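Local atomic coordinates of ribose-phosphate pyrophosphokinase (Mycobacterium smegmatis, PDB entry 5MP7), a protein that probably catalyses the magnesium-dependent transfer of the pyrophosphoryl group of ATP to the 1-hydroxyl of ribose 5-phosphate, giving the nucleotide precursor PRPP and AMP. Residues 97-102 / 258-263. Numbering follows the deposited sequence.
Sequences LPFYPY and ATHGVL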
# COMPACT_ATOMS: atom_id res chain seq x y z
N LEU A 97 -58.16 -13.45 -18.36
CA LEU A 97 -57.30 -12.33 -18.71
C LEU A 97 -58.18 -11.17 -19.14
O LEU A 97 -58.49 -11.06 -20.29
CB LEU A 97 -56.38 -12.72 -19.85
CG LEU A 97 -55.39 -13.82 -19.48
CD1 LEU A 97 -55.98 -15.16 -19.80
CD2 LEU A 97 -54.09 -13.67 -20.26
N PRO A 98 -58.63 -10.32 -18.20
CA PRO A 98 -59.63 -9.32 -18.55
C PRO A 98 -59.15 -8.42 -19.68
O PRO A 98 -59.93 -8.10 -20.56
CB PRO A 98 -59.81 -8.54 -17.26
CG PRO A 98 -59.43 -9.48 -16.18
CD PRO A 98 -58.33 -10.31 -16.75
N PHE A 99 -57.88 -8.03 -19.67
CA PHE A 99 -57.24 -7.38 -20.80
C PHE A 99 -56.22 -8.37 -21.38
O PHE A 99 -55.27 -8.76 -20.70
CB PHE A 99 -56.58 -6.11 -20.31
CG PHE A 99 -55.70 -5.41 -21.32
CD1 PHE A 99 -56.25 -4.51 -22.21
CD2 PHE A 99 -54.33 -5.62 -21.33
CE1 PHE A 99 -55.46 -3.83 -23.11
CE2 PHE A 99 -53.53 -4.95 -22.23
CZ PHE A 99 -54.09 -4.06 -23.13
N TYR A 100 -56.45 -8.81 -22.61
CA TYR A 100 -55.63 -9.85 -23.23
C TYR A 100 -54.31 -9.24 -23.71
O TYR A 100 -54.29 -8.37 -24.57
CB TYR A 100 -56.39 -10.47 -24.38
CG TYR A 100 -55.78 -11.71 -24.96
CD1 TYR A 100 -54.73 -11.64 -25.88
CD2 TYR A 100 -56.30 -12.97 -24.68
CE1 TYR A 100 -54.21 -12.78 -26.48
CE2 TYR A 100 -55.77 -14.14 -25.27
CZ TYR A 100 -54.74 -14.02 -26.18
OH TYR A 100 -54.20 -15.12 -26.77
N PRO A 101 -53.20 -9.65 -23.11
CA PRO A 101 -51.92 -9.08 -23.51
C PRO A 101 -51.51 -9.47 -24.93
O PRO A 101 -51.73 -10.61 -25.34
CB PRO A 101 -50.93 -9.70 -22.51
CG PRO A 101 -51.61 -10.86 -21.91
CD PRO A 101 -53.05 -10.83 -22.26
N TYR A 102 -50.89 -8.51 -25.63
CA TYR A 102 -50.43 -8.60 -26.98
C TYR A 102 -51.55 -8.70 -27.99
O TYR A 102 -51.31 -9.07 -29.14
CB TYR A 102 -49.43 -9.77 -27.13
CG TYR A 102 -48.15 -9.48 -26.47
CD1 TYR A 102 -47.22 -8.71 -27.09
CD2 TYR A 102 -47.89 -9.94 -25.18
CE1 TYR A 102 -46.01 -8.43 -26.49
CE2 TYR A 102 -46.70 -9.67 -24.55
CZ TYR A 102 -45.76 -8.91 -25.22
OH TYR A 102 -44.60 -8.53 -24.59
N ALA A 258 -64.70 3.44 -23.63
CA ALA A 258 -63.79 2.36 -23.98
C ALA A 258 -63.80 1.32 -22.89
O ALA A 258 -64.03 1.64 -21.73
CB ALA A 258 -62.38 2.88 -24.16
N THR A 259 -63.56 0.07 -23.24
CA THR A 259 -63.50 -0.96 -22.23
C THR A 259 -62.25 -0.87 -21.39
O THR A 259 -62.33 -0.92 -20.17
CB THR A 259 -63.58 -2.33 -22.87
OG1 THR A 259 -64.82 -2.40 -23.57
CG2 THR A 259 -63.59 -3.41 -21.85
N HIS A 260 -61.09 -0.78 -22.03
CA HIS A 260 -59.85 -0.88 -21.30
C HIS A 260 -59.16 0.45 -21.14
O HIS A 260 -58.84 1.09 -22.13
CB HIS A 260 -58.89 -1.82 -22.03
CG HIS A 260 -59.49 -3.14 -22.36
ND1 HIS A 260 -59.76 -4.08 -21.39
CD2 HIS A 260 -59.87 -3.68 -23.54
CE1 HIS A 260 -60.29 -5.15 -21.96
NE2 HIS A 260 -60.37 -4.93 -23.27
N GLY A 261 -58.93 0.85 -19.90
CA GLY A 261 -58.23 2.06 -19.59
C GLY A 261 -56.82 1.65 -19.29
O GLY A 261 -56.53 1.28 -18.18
N VAL A 262 -55.94 1.75 -20.28
CA VAL A 262 -54.52 1.49 -20.09
C VAL A 262 -53.94 2.78 -19.55
O VAL A 262 -53.16 2.77 -18.62
CB VAL A 262 -53.83 1.11 -21.40
CG1 VAL A 262 -52.35 0.82 -21.18
CG2 VAL A 262 -54.52 -0.09 -22.06
N LEU A 263 -54.34 3.88 -20.18
CA LEU A 263 -54.08 5.25 -19.69
C LEU A 263 -52.63 5.53 -19.31
O LEU A 263 -52.34 6.05 -18.25
CB LEU A 263 -55.01 5.58 -18.54
CG LEU A 263 -56.50 5.57 -18.92
CD1 LEU A 263 -57.35 5.66 -17.67
CD2 LEU A 263 -56.86 6.73 -19.85
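Phe99 and His260 form a T-shaped (edge-to-face) aromatic pair. The phenyl edge is turned to one face of the imidazole, with the planes at 76° and the ring centroids 5.1 Å apart. Phe99 CD1 leads the approach and sits 3.5 Å from His260 CG, nearer the rim than the middle of that ring. The opposite imidazole face is covered by the methyl CG2 of Thr259, which lies over its centre, so the ring is sandwiched. Both nitrogens of His260 are hydrogen-bonded: ND1 pairs with Thr284 OG1 and NE2 with the carbonyl O of Asp136. These bonds fix the rotation of the ring. At its edge, His260 CE1 lies 3.3 Å from Pro98 O. Phe99 CG is anti to the backbone N (chi1 171°), which carries the ring out to Val262. There Phe99 CE1 meets Val262 CG2 at 4.0 Å, and the two side chains cross at about a right angle. Val262 also touches Asp234, predicted to bind ribose 5-phosphate. The contact joins the loop after strand 92-97 to the short strand 260-261, just past strand 253-258. This is the buried junction between the two phosphoribosyltransferase-like domains of a class I PRPP synthetase.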